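PDB 6IDY: lipase aflb, which probably hydrolyses ester bonds of lipids as a calcium-containing lipase of the alpha/beta-hydrolase type. Local coordinates for residues V163-G168 and T175-N180; S231-G236 and Y359-V364; D255-S260 and A372-A377; K353-V358 and L365-A370. One frame throughout, in Å; residues are numbered along the deposited sequence.

Contact 1 of 4, residues V163-G168 and T175-N180; sequences VILVPG and TTYYFN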
loop_
_atom_site.group_PDB
_atom_site.type_symbol
_atom_site.label_atom_id
_atom_site.label_comp_id
_atom_site.label_asym_id
_atom_site.label_seq_id
_atom_site.Cartn_x
_atom_site.Cartn_y
_atom_site.Cartn_z
ATOM N N VAL A 163 -15.044 -0.620 3.733
ATOM C CA VAL A 163 -13.863 -0.637 2.866
ATOM C C VAL A 163 -12.628 -0.972 3.706
ATOM O O VAL A 163 -12.289 -0.240 4.640
ATOM C CB VAL A 163 -13.689 0.666 2.024
ATOM C CG1 VAL A 163 -12.426 0.612 1.166
ATOM C CG2 VAL A 163 -14.909 0.928 1.146
ATOM N N ILE A 164 -11.969 -2.089 3.370
ATOM C CA ILE A 164 -10.767 -2.532 4.066
ATOM C C ILE A 164 -9.560 -1.915 3.384
ATOM O O ILE A 164 -9.317 -2.179 2.205
ATOM C CB ILE A 164 -10.663 -4.084 4.147
ATOM C CG1 ILE A 164 -11.934 -4.685 4.805
ATOM C CG2 ILE A 164 -9.385 -4.503 4.899
ATOM C CD1 ILE A 164 -12.182 -6.111 4.482
ATOM N N LEU A 165 -8.806 -1.104 4.137
ATOM C CA LEU A 165 -7.597 -0.456 3.652
ATOM C C LEU A 165 -6.401 -1.337 3.977
ATOM O O LEU A 165 -6.089 -1.551 5.149
ATOM C CB LEU A 165 -7.443 0.953 4.242
ATOM C CG LEU A 165 -8.626 1.917 4.077
ATOM C CD1 LEU A 165 -8.349 3.220 4.800
ATOM C CD2 LEU A 165 -8.956 2.172 2.596
ATOM N N VAL A 166 -5.781 -1.907 2.932
ATOM C CA VAL A 166 -4.652 -2.838 3.047
ATOM C C VAL A 166 -3.338 -2.076 2.811
ATOM O O VAL A 166 -3.198 -1.417 1.785
ATOM C CB VAL A 166 -4.820 -4.092 2.131
ATOM C CG1 VAL A 166 -3.682 -5.089 2.332
ATOM C CG2 VAL A 166 -6.162 -4.779 2.377
ATOM N N PRO A 167 -2.374 -2.148 3.752
ATOM C CA PRO A 167 -1.133 -1.374 3.599
ATOM C C PRO A 167 -0.139 -1.974 2.615
ATOM O O PRO A 167 -0.315 -3.107 2.171
ATOM C CB PRO A 167 -0.558 -1.393 5.013
ATOM C CG PRO A 167 -0.981 -2.715 5.547
ATOM C CD PRO A 167 -2.381 -2.890 5.030
ATOM N N GLY A 168 0.912 -1.209 2.329
ATOM C CA GLY A 168 2.006 -1.623 1.469
ATOM C C GLY A 168 3.214 -2.049 2.278
ATOM O O GLY A 168 3.155 -2.145 3.509
ATOM N N THR A 175 -0.858 5.058 9.622
ATOM C CA THR A 175 -0.147 6.256 9.177
ATOM C C THR A 175 -0.305 6.459 7.669
ATOM O O THR A 175 -0.587 7.585 7.254
ATOM C CB THR A 175 1.313 6.273 9.658
ATOM O OG1 THR A 175 1.311 6.272 11.086
ATOM C CG2 THR A 175 2.054 7.512 9.191
ATOM N N THR A 176 -0.145 5.383 6.866
ATOM C CA THR A 176 -0.283 5.400 5.406
ATOM C C THR A 176 -1.567 6.081 4.939
ATOM O O THR A 176 -1.518 7.024 4.142
ATOM C CB THR A 176 -0.212 3.976 4.843
ATOM O OG1 THR A 176 1.076 3.453 5.123
ATOM C CG2 THR A 176 -0.507 3.898 3.322
ATOM N N TYR A 177 -2.700 5.611 5.455
ATOM C CA TYR A 177 -4.011 6.078 5.029
ATOM C C TYR A 177 -4.501 7.339 5.727
ATOM O O TYR A 177 -5.428 7.966 5.228
ATOM C CB TYR A 177 -5.013 4.937 5.141
ATOM C CG TYR A 177 -4.741 3.890 4.083
ATOM C CD1 TYR A 177 -4.929 4.171 2.732
ATOM C CD2 TYR A 177 -4.240 2.638 4.426
ATOM C CE1 TYR A 177 -4.648 3.226 1.749
ATOM C CE2 TYR A 177 -3.966 1.676 3.449
ATOM C CZ TYR A 177 -4.189 1.974 2.113
ATOM O OH TYR A 177 -3.972 1.036 1.140
ATOM N N TYR A 178 -3.844 7.755 6.817
ATOM C CA TYR A 178 -4.167 8.987 7.537
ATOM C C TYR A 178 -4.096 10.185 6.565
ATOM O O TYR A 178 -4.958 11.062 6.609
ATOM C CB TYR A 178 -3.184 9.169 8.717
ATOM C CG TYR A 178 -3.365 10.442 9.513
ATOM C CD1 TYR A 178 -4.216 10.485 10.611
ATOM C CD2 TYR A 178 -2.644 11.592 9.199
ATOM C CE1 TYR A 178 -4.376 11.653 11.360
ATOM C CE2 TYR A 178 -2.794 12.766 9.938
ATOM C CZ TYR A 178 -3.668 12.793 11.012
ATOM O OH TYR A 178 -3.812 13.944 11.749
ATOM N N PHE A 179 -3.093 10.179 5.665
ATOM C CA PHE A 179 -2.839 11.236 4.691
ATOM C C PHE A 179 -3.493 11.027 3.314
ATOM O O PHE A 179 -3.172 11.762 2.374
ATOM C CB PHE A 179 -1.325 11.443 4.542
ATOM C CG PHE A 179 -0.622 11.927 5.787
ATOM C CD1 PHE A 179 -0.791 13.232 6.239
ATOM C CD2 PHE A 179 0.249 11.094 6.481
ATOM C CE1 PHE A 179 -0.126 13.688 7.378
ATOM C CE2 PHE A 179 0.930 11.557 7.610
ATOM C CZ PHE A 179 0.743 12.853 8.045
ATOM N N ASN A 180 -4.408 10.049 3.178
ATOM C CA ASN A 180 -5.056 9.842 1.886
ATOM C C ASN A 180 -6.393 9.102 1.998
ATOM O O ASN A 180 -7.353 9.688 2.489
ATOM C CB ASN A 180 -4.109 9.189 0.851
ATOM C CG ASN A 180 -3.258 8.085 1.407
ATOM O OD1 ASN A 180 -3.707 6.952 1.541
ATOM N ND2 ASN A 180 -2.015 8.392 1.729
HETATM O O HOH W 1 1.264 1.070 3.907
#

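Contact 2 of 4, residues S231-G236 and Y359-V364; sequences SWSQGG and YTHEGV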
loop_
_atom_site.group_PDB
_atom_site.type_symbol
_atom_site.label_atom_id
_atom_site.label_comp_id
_atom_site.label_asym_id
_atom_site.label_seq_id
_atom_site.Cartn_x
_atom_site.Cartn_y
_atom_site.Cartn_z
ATOM N N SER A 231 -6.201 -1.342 -1.683
ATOM C CA SER A 231 -4.844 -1.695 -1.311
ATOM C C SER A 231 -3.807 -0.755 -1.916
ATOM O O SER A 231 -4.091 -0.060 -2.888
ATOM C CB SER A 231 -4.559 -3.142 -1.709
ATOM O OG SER A 231 -4.307 -3.272 -3.098
ATOM N N TRP A 232 -2.610 -0.734 -1.321
ATOM C CA TRP A 232 -1.469 0.024 -1.805
ATOM C C TRP A 232 -0.265 -0.900 -1.878
ATOM O O TRP A 232 -0.066 -1.700 -0.968
ATOM C CB TRP A 232 -1.147 1.248 -0.912
ATOM C CG TRP A 232 0.072 2.010 -1.368
ATOM C CD1 TRP A 232 0.281 2.558 -2.602
ATOM C CD2 TRP A 232 1.266 2.261 -0.611
ATOM N NE1 TRP A 232 1.531 3.134 -2.659
ATOM C CE2 TRP A 232 2.158 2.964 -1.452
ATOM C CE3 TRP A 232 1.662 1.979 0.711
ATOM C CZ2 TRP A 232 3.423 3.391 -1.016
ATOM C CZ3 TRP A 232 2.915 2.397 1.138
ATOM C CH2 TRP A 232 3.775 3.104 0.284
ATOM N N SER A 233 0.524 -0.796 -2.968
ATOM C CA SER A 233 1.785 -1.516 -3.153
ATOM C C SER A 233 1.597 -3.032 -2.972
ATOM O O SER A 233 0.708 -3.611 -3.607
ATOM C CB SER A 233 2.829 -0.947 -2.186
ATOM O OG SER A 233 4.128 -1.474 -2.379
ATOM N N GLN A 234 2.380 -3.654 -2.060
ATOM C CA GLN A 234 2.303 -5.071 -1.709
ATOM C C GLN A 234 0.895 -5.486 -1.261
ATOM O O GLN A 234 0.546 -6.658 -1.375
ATOM C CB GLN A 234 3.316 -5.399 -0.614
ATOM C CG GLN A 234 3.496 -6.894 -0.384
ATOM C CD GLN A 234 3.837 -7.188 1.043
ATOM O OE1 GLN A 234 3.210 -8.023 1.691
ATOM N NE2 GLN A 234 4.847 -6.516 1.559
ATOM N N GLY A 235 0.100 -4.526 -0.782
ATOM C CA GLY A 235 -1.292 -4.755 -0.393
ATOM C C GLY A 235 -2.101 -5.466 -1.462
ATOM O O GLY A 235 -2.973 -6.278 -1.139
ATOM N N GLY A 236 -1.790 -5.165 -2.728
ATOM C CA GLY A 236 -2.393 -5.792 -3.903
ATOM C C GLY A 236 -2.053 -7.267 -3.975
ATOM O O GLY A 236 -2.928 -8.098 -4.240
ATOM N N TYR A 359 3.795 11.233 -10.467
ATOM C CA TYR A 359 3.177 10.590 -9.318
ATOM C C TYR A 359 3.963 9.358 -8.989
ATOM O O TYR A 359 4.031 8.418 -9.778
ATOM C CB TYR A 359 1.682 10.290 -9.531
ATOM C CG TYR A 359 0.861 11.556 -9.563
ATOM C CD1 TYR A 359 0.695 12.271 -10.747
ATOM C CD2 TYR A 359 0.309 12.083 -8.396
ATOM C CE1 TYR A 359 -0.017 13.466 -10.775
ATOM C CE2 TYR A 359 -0.419 13.275 -8.415
ATOM C CZ TYR A 359 -0.588 13.953 -9.613
ATOM O OH TYR A 359 -1.286 15.126 -9.663
ATOM N N THR A 360 4.592 9.384 -7.822
ATOM C CA THR A 360 5.441 8.307 -7.315
ATOM C C THR A 360 4.590 7.074 -6.940
ATOM O O THR A 360 3.362 7.099 -7.065
ATOM C CB THR A 360 6.202 8.833 -6.100
ATOM O OG1 THR A 360 5.242 9.326 -5.167
ATOM C CG2 THR A 360 7.198 9.941 -6.445
ATOM N N HIS A 361 5.251 6.007 -6.474
ATOM C CA HIS A 361 4.618 4.772 -6.013
ATOM C C HIS A 361 3.591 5.133 -4.932
ATOM O O HIS A 361 2.435 4.721 -5.022
ATOM C CB HIS A 361 5.709 3.852 -5.451
ATOM C CG HIS A 361 5.230 2.514 -4.989
ATOM N ND1 HIS A 361 4.795 1.551 -5.884
ATOM C CD2 HIS A 361 5.210 1.994 -3.743
ATOM C CE1 HIS A 361 4.494 0.493 -5.151
ATOM N NE2 HIS A 361 4.739 0.710 -3.861
ATOM N N GLU A 362 4.015 5.955 -3.947
ATOM C CA GLU A 362 3.192 6.492 -2.853
ATOM C C GLU A 362 2.262 7.600 -3.354
ATOM O O GLU A 362 1.137 7.695 -2.884
ATOM C CB GLU A 362 4.056 6.964 -1.651
ATOM C CG GLU A 362 5.064 8.092 -1.910
ATOM C CD GLU A 362 6.339 7.761 -2.674
ATOM O OE1 GLU A 362 6.553 6.573 -3.001
ATOM O OE2 GLU A 362 7.123 8.695 -2.959
ATOM N N GLY A 363 2.726 8.380 -4.335
ATOM C CA GLY A 363 1.996 9.494 -4.941
ATOM C C GLY A 363 0.659 9.166 -5.568
ATOM O O GLY A 363 -0.218 10.028 -5.615
ATOM N N VAL A 364 0.473 7.920 -6.043
ATOM C CA VAL A 364 -0.808 7.502 -6.638
ATOM C C VAL A 364 -1.939 7.574 -5.566
ATOM O O VAL A 364 -3.092 7.838 -5.915
ATOM C CB VAL A 364 -0.726 6.141 -7.401
ATOM C CG1 VAL A 364 -2.027 5.845 -8.158
ATOM C CG2 VAL A 364 0.445 6.129 -8.378
#

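Contact 3 of 4, residues D255-S260 and A372-A377; sequences DFIAIS and ALAVDA. With CA (calcium ion), chain D.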
loop_
_atom_site.group_PDB
_atom_site.type_symbol
_atom_site.label_atom_id
_atom_site.label_comp_id
_atom_site.label_asym_id
_atom_site.label_seq_id
_atom_site.Cartn_x
_atom_site.Cartn_y
_atom_site.Cartn_z
ATOM N N ASP A 255 -15.541 -4.999 -4.830
ATOM C CA ASP A 255 -14.531 -4.191 -5.507
ATOM C C ASP A 255 -13.188 -4.333 -4.850
ATOM O O ASP A 255 -13.080 -4.290 -3.623
ATOM C CB ASP A 255 -14.924 -2.698 -5.512
ATOM C CG ASP A 255 -16.015 -2.331 -6.505
ATOM O OD1 ASP A 255 -15.726 -2.301 -7.718
ATOM O OD2 ASP A 255 -17.151 -2.062 -6.064
ATOM N N PHE A 256 -12.155 -4.477 -5.676
ATOM C CA PHE A 256 -10.770 -4.522 -5.242
ATOM C C PHE A 256 -10.092 -3.364 -5.975
ATOM O O PHE A 256 -9.916 -3.424 -7.187
ATOM C CB PHE A 256 -10.137 -5.910 -5.541
ATOM C CG PHE A 256 -8.637 -6.115 -5.365
ATOM C CD1 PHE A 256 -7.873 -5.223 -4.613
ATOM C CD2 PHE A 256 -7.997 -7.208 -5.940
ATOM C CE1 PHE A 256 -6.494 -5.410 -4.464
ATOM C CE2 PHE A 256 -6.619 -7.395 -5.787
ATOM C CZ PHE A 256 -5.877 -6.492 -5.056
ATOM N N ILE A 257 -9.812 -2.265 -5.252
ATOM C CA ILE A 257 -9.149 -1.079 -5.807
ATOM C C ILE A 257 -7.676 -1.186 -5.429
ATOM O O ILE A 257 -7.332 -1.169 -4.252
ATOM C CB ILE A 257 -9.827 0.251 -5.353
ATOM C CG1 ILE A 257 -11.323 0.270 -5.759
ATOM C CG2 ILE A 257 -9.074 1.482 -5.922
ATOM C CD1 ILE A 257 -12.256 1.009 -4.771
ATOM N N ALA A 258 -6.817 -1.370 -6.424
ATOM C CA ALA A 258 -5.396 -1.580 -6.190
ATOM C C ALA A 258 -4.536 -0.410 -6.650
ATOM O O ALA A 258 -4.396 -0.159 -7.849
ATOM C CB ALA A 258 -4.956 -2.882 -6.838
ATOM N N ILE A 259 -3.976 0.321 -5.671
ATOM C CA ILE A 259 -3.104 1.480 -5.897
ATOM C C ILE A 259 -1.663 0.984 -5.990
ATOM O O ILE A 259 -1.189 0.304 -5.073
ATOM C CB ILE A 259 -3.283 2.552 -4.780
ATOM C CG1 ILE A 259 -4.793 2.851 -4.474
ATOM C CG2 ILE A 259 -2.484 3.821 -5.076
ATOM C CD1 ILE A 259 -5.692 3.420 -5.667
ATOM N N SER A 260 -0.983 1.305 -7.116
ATOM C CA SER A 260 0.408 0.921 -7.430
ATOM C C SER A 260 0.652 -0.568 -7.128
ATOM O O SER A 260 1.597 -0.883 -6.394
ATOM C CB SER A 260 1.394 1.795 -6.650
ATOM O OG SER A 260 1.231 3.163 -6.976
ATOM N N ALA A 372 -11.032 9.516 -8.311
ATOM C CA ALA A 372 -12.215 9.530 -9.170
ATOM C C ALA A 372 -12.565 8.106 -9.626
ATOM O O ALA A 372 -13.743 7.756 -9.678
ATOM C CB ALA A 372 -11.987 10.440 -10.366
ATOM N N LEU A 373 -11.541 7.268 -9.886
ATOM C CA LEU A 373 -11.749 5.874 -10.272
ATOM C C LEU A 373 -12.231 5.040 -9.096
ATOM O O LEU A 373 -13.085 4.175 -9.285
ATOM C CB LEU A 373 -10.480 5.268 -10.885
ATOM C CG LEU A 373 -10.155 5.711 -12.312
ATOM C CD1 LEU A 373 -8.706 5.486 -12.609
ATOM C CD2 LEU A 373 -11.073 5.038 -13.348
ATOM N N ALA A 374 -11.703 5.310 -7.881
ATOM C CA ALA A 374 -12.114 4.610 -6.662
ATOM C C ALA A 374 -13.603 4.875 -6.382
ATOM O O ALA A 374 -14.343 3.939 -6.110
ATOM C CB ALA A 374 -11.260 5.058 -5.482
ATOM N N VAL A 375 -14.035 6.147 -6.502
ATOM C CA VAL A 375 -15.412 6.616 -6.294
ATOM C C VAL A 375 -16.331 5.985 -7.348
ATOM O O VAL A 375 -17.375 5.433 -6.998
ATOM C CB VAL A 375 -15.488 8.171 -6.266
ATOM C CG1 VAL A 375 -16.931 8.678 -6.295
ATOM C CG2 VAL A 375 -14.754 8.725 -5.057
ATOM N N ASP A 376 -15.912 6.021 -8.621
ATOM C CA ASP A 376 -16.666 5.421 -9.721
ATOM C C ASP A 376 -16.817 3.894 -9.550
ATOM O O ASP A 376 -17.901 3.370 -9.810
ATOM C CB ASP A 376 -16.039 5.785 -11.074
ATOM C CG ASP A 376 -16.758 5.166 -12.244
ATOM O OD1 ASP A 376 -17.769 5.752 -12.699
ATOM O OD2 ASP A 376 -16.333 4.087 -12.686
ATOM N N ALA A 377 -15.753 3.197 -9.095
ATOM C CA ALA A 377 -15.766 1.746 -8.852
ATOM C C ALA A 377 -16.783 1.369 -7.776
ATOM O O ALA A 377 -17.518 0.397 -7.939
ATOM C CB ALA A 377 -14.384 1.270 -8.429
HETATM CA CA CA D . -18.025 -1.726 -8.336
HETATM O O HOH W 2 -19.856 -1.595 -6.866
HETATM O O HOH W 3 -18.507 -4.076 -8.206
#

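Contact 4 of 4, residues K353-V358 and L365-A370; sequences KPAGGV and LYNPLA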
loop_
_atom_site.group_PDB
_atom_site.type_symbol
_atom_site.label_atom_id
_atom_site.label_comp_id
_atom_site.label_asym_id
_atom_site.label_seq_id
_atom_site.Cartn_x
_atom_site.Cartn_y
_atom_site.Cartn_z
ATOM N N LYS A 353 -1.480 15.947 -19.118
ATOM C CA LYS A 353 -2.360 16.712 -18.232
ATOM C C LYS A 353 -1.818 16.667 -16.788
ATOM O O LYS A 353 -1.060 15.743 -16.478
ATOM C CB LYS A 353 -3.804 16.158 -18.293
ATOM C CG LYS A 353 -4.475 16.208 -19.674
ATOM C CD LYS A 353 -5.074 17.574 -20.001
ATOM C CE LYS A 353 -5.871 17.568 -21.285
ATOM N NZ LYS A 353 -5.004 17.457 -22.490
ATOM N N PRO A 354 -2.194 17.619 -15.888
ATOM C CA PRO A 354 -1.649 17.603 -14.513
ATOM C C PRO A 354 -1.739 16.270 -13.753
ATOM O O PRO A 354 -0.754 15.884 -13.129
ATOM C CB PRO A 354 -2.440 18.714 -13.816
ATOM C CG PRO A 354 -2.716 19.684 -14.894
ATOM C CD PRO A 354 -3.036 18.819 -16.096
ATOM N N ALA A 355 -2.880 15.560 -13.827
ATOM C CA ALA A 355 -3.077 14.272 -13.149
ATOM C C ALA A 355 -2.226 13.130 -13.737
ATOM O O ALA A 355 -2.074 12.086 -13.097
ATOM C CB ALA A 355 -4.549 13.894 -13.144
ATOM N N GLY A 356 -1.679 13.343 -14.932
ATOM C CA GLY A 356 -0.786 12.398 -15.591
ATOM C C GLY A 356 0.679 12.756 -15.399
ATOM O O GLY A 356 1.541 12.258 -16.124
ATOM N N GLY A 357 0.955 13.617 -14.417
ATOM C CA GLY A 357 2.296 14.091 -14.097
ATOM C C GLY A 357 3.128 13.131 -13.269
ATOM O O GLY A 357 2.901 11.916 -13.293
ATOM N N VAL A 358 4.106 13.686 -12.530
ATOM C CA VAL A 358 5.046 12.911 -11.715
ATOM C C VAL A 358 4.386 12.435 -10.415
ATOM O O VAL A 358 4.393 13.143 -9.402
ATOM C CB VAL A 358 6.402 13.658 -11.493
ATOM C CG1 VAL A 358 7.385 12.808 -10.689
ATOM C CG2 VAL A 358 7.029 14.064 -12.827
ATOM N N LEU A 365 -1.582 7.453 -4.259
ATOM C CA LEU A 365 -2.536 7.571 -3.139
ATOM C C LEU A 365 -3.204 8.960 -3.069
ATOM O O LEU A 365 -4.307 9.086 -2.528
ATOM C CB LEU A 365 -1.865 7.242 -1.797
ATOM C CG LEU A 365 -1.404 5.795 -1.587
ATOM C CD1 LEU A 365 -0.404 5.711 -0.437
ATOM C CD2 LEU A 365 -2.596 4.857 -1.366
ATOM N N TYR A 366 -2.535 9.997 -3.600
ATOM C CA TYR A 366 -3.096 11.347 -3.612
ATOM C C TYR A 366 -3.400 11.826 -5.041
ATOM O O TYR A 366 -3.609 13.017 -5.255
ATOM C CB TYR A 366 -2.238 12.357 -2.808
ATOM C CG TYR A 366 -0.779 12.478 -3.211
ATOM C CD1 TYR A 366 -0.414 13.062 -4.423
ATOM C CD2 TYR A 366 0.237 12.101 -2.340
ATOM C CE1 TYR A 366 0.925 13.205 -4.783
ATOM C CE2 TYR A 366 1.581 12.249 -2.684
ATOM C CZ TYR A 366 1.920 12.810 -3.904
ATOM O OH TYR A 366 3.242 12.934 -4.257
ATOM N N ASN A 367 -3.435 10.901 -6.015
ATOM C CA ASN A 367 -3.719 11.251 -7.409
ATOM C C ASN A 367 -5.236 11.482 -7.642
ATOM O O ASN A 367 -6.041 10.647 -7.222
ATOM C CB ASN A 367 -3.151 10.208 -8.375
ATOM C CG ASN A 367 -3.387 10.572 -9.811
ATOM O OD1 ASN A 367 -4.431 10.264 -10.383
ATOM N ND2 ASN A 367 -2.444 11.271 -10.415
ATOM N N PRO A 368 -5.642 12.594 -8.310
ATOM C CA PRO A 368 -7.085 12.853 -8.500
ATOM C C PRO A 368 -7.821 11.823 -9.346
ATOM O O PRO A 368 -8.984 11.541 -9.057
ATOM C CB PRO A 368 -7.127 14.251 -9.119
ATOM C CG PRO A 368 -5.782 14.468 -9.671
ATOM C CD PRO A 368 -4.822 13.700 -8.849
ATOM N N LEU A 369 -7.151 11.255 -10.366
ATOM C CA LEU A 369 -7.729 10.211 -11.214
ATOM C C LEU A 369 -7.908 8.921 -10.399
ATOM O O LEU A 369 -8.960 8.291 -10.504
ATOM C CB LEU A 369 -6.888 9.973 -12.487
ATOM C CG LEU A 369 -7.348 8.849 -13.436
ATOM C CD1 LEU A 369 -8.665 9.199 -14.150
ATOM C CD2 LEU A 369 -6.255 8.480 -14.425
ATOM N N ALA A 370 -6.914 8.575 -9.541
ATOM C CA ALA A 370 -6.990 7.397 -8.665
ATOM C C ALA A 370 -8.250 7.466 -7.786
ATOM O O ALA A 370 -8.992 6.488 -7.704
ATOM C CB ALA A 370 -5.745 7.299 -7.797
HETATM O O HOH W 4 4.266 12.151 -6.664
#

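Contact 1 of 4, residues V163-G168 and T175-N180
Leu-165 lies over one face of the Tyr-177 ring. Its CB sits 3.8 Å from the ring centroid, displaced toward the rim near CD2 and CE2, in a CH-pi contact. The leucine turns its CG to the side of its own main-chain N, chi1 -54°. This sends CD1 back over the root of the tyrosine, 3.7 Å from Tyr-177 CG. The opposite face is covered by Thr-176 CG2, a neighbour on the same helix, so the ring is held between two aliphatic groups.

In Tyr-177, CG stands trans to the carbonyl carbon, chi1 -71°, and the ring reaches from the helix to the strand. These elements belong to a beta-alpha-beta unit of the alpha/beta-hydrolase fold: strand 161-166, helix 173-178 and strand 190-195. At the far end of the ring, Tyr-177 OH donates to Val-166 O over 2.7 Å. The hydroxyl stands above the carbonyl plane, 48° out of it. Val-166 O also faces Trp-232 N of the neighbouring strand, a probable hydrogen bond, so this buried carbonyl probably has two donors.

Water 1 makes a second polar bridge. It accepts from Gly-168 N at 2.8 Å and donates to Thr-176 OG1 at 2.7 Å. Thr-176 OG1 also hydrogen-bonds with Pro-172 O. Near the helix end, Asn-180 ND2 makes a weak bond to Thr-176 O.

Contact 2 of 4, residues S231-G236 and Y359-V364
Ser-233 (chi1 -174°) and His-361 share an extended first torsion, which carries Ser-233 OG and His-361 NE2 toward each other. Ser-233 OG lies in the plane of the imidazole at its edge, 2.7 Å from His-361 NE2, and the two are hydrogen-bonded. The other ring nitrogen, His-361 ND1, is bonded to Asp-318 OD2, so the imidazole is gripped at both nitrogens.

Trp-232 holds the backbone of the histidine. Its NE1 donates to His-361 O over 3.0 Å, almost straight at 171°. The acceptor lies in the indole plane, but the donor stands above the carbonyl plane. Ser-260 OG is a second partner of the same carbonyl. The two rings meet obliquely, planes at about 47°, with Trp-232 CZ2 3.5 Å from His-361 CD2. Trp-232 CZ2 further touches Glu-362 CB at 3.7 Å.

Ser-233 has a positive phi. It sits in a type II' turn from Trp-232 to Gly-235, between strand 227-232 and helix 235-245. This tight strand-turn-helix, with Ser-233 probably the nucleophile, and the relay of Ser-233, His-361 and Asp-318 are consistent with the nucleophile elbow and catalytic triad of alpha/beta-hydrolase lipases.

Contact 3 of 4, residues D255-S260 and A372-A377
Asp-255 and Ala-377 share a calcium ion, and metal coordination is the main polar link here. Asp-255 binds with both carboxylate oxygens; OD2 is 2.5 Å from the calcium and OD1 is at nearly the same distance. A chi1 of -76° aims the carboxylate at the metal. Ala-377 adds its main-chain oxygen, with O 2.2 Å from the calcium. Water 2 and water 3 each stand 2.4 Å from the ion. His-380 and Gly-382 complete the site with their carbonyl oxygens, giving seven ligand atoms. Asp-255 OD2 and Ala-377 O come within 3.1 Å of each other as joint ligands, not as a hydrogen bond; the shared calcium would probably offset their repulsion.

The two elements are strand 253-259 and helix 368-379, a helix that packs on the central sheet of the alpha/beta-hydrolase fold. Locally they run almost exactly antiparallel, at 174°, with axes 9.5 Å apart.

Van der Waals contacts come next along the strand. Ile-257 points at the helix and packs against two alanines. Ile-257 CG1 reaches Ala-377 CB at 4.2 Å. On the Ala-374 side, Ile-257 CG2 lies 4.2 Å from Ala-374 CB, and Ile-257 CD1 lies 3.8 Å from Ala-374 O. Ala-377 also touches Thr-311 on the next strand.

Contact 4 of 4, residues K353-V358 and L365-A370
The flat amide of Asn-367, the N-cap of helix 368-379, meets Ala-355 through its edge, not a face. ND2 donates to Ala-355 O over 2.8 Å at 157°. The acceptor lies in the amide plane, and the donor lies in the carbonyl plane on a lone pair of Ala-355 O. At the same end of the amide, also close to its plane, the ring of Tyr-359 packs against ND2. Asn-367 further touches Leu-346.

The other end of the amide makes the capping bonds. Asn-367 OD1 accepts from Ala-370 N at 3.1 Å, again on a lone pair in the plane. Leu-369 N makes a weak bond of 2.9 Å to the same OD1. With chi1 at -178° the side chain stretches out between the helix start and the loop. Chi2, -86°, then turns the amide, with OD1 to the helix and ND2 to the loop. One amide thus caps the helix and ties segment 353-358 to its start, and the bonds at both ends fix its rotation.

Beside this bond, Ala-355 CB points at the helix and rests against Pro-368 CG, 3.7 Å away. Pro-368 is the first residue of the helix. Ala-355 lies in a short 3-10 turn, and its backbone is hydrogen-bonded to Cys-395, which is in a disulfide with Cys-350.

A water joins the segments at a second place, through Tyr-366 OH. This hydroxyl is also bonded to Glu-412 OE2. Water 4 donates to Val-358 O at 2.9 Å and to Tyr-366 OH at 2.7 Å.

All four contacts bury the residues that touch. Contacts 1 and 2 are core. Contact 4 is farthest out, its centre about 17 Å from that of the chain, and its loop holds the exposed Lys-353 and Pro-354. Contacts 1, 2 and 3 reach the central sheet through neighbouring strands 161-166, 227-232 and 253-259. Ser-231 O and Ile-259 N, a probable hydrogen bond, join contacts 2 and 3. Contacts 3 and 4 share helix 368-379: contact 4 caps its start, contact 3 binds metal near its other end. Contact 1 joins aliphatic-aromatic packing to a buried hydroxyl bond, contact 2 is a polar probable active site, contact 3 a calcium site beside small apolar groups, contact 4 a loop-to-helix tie.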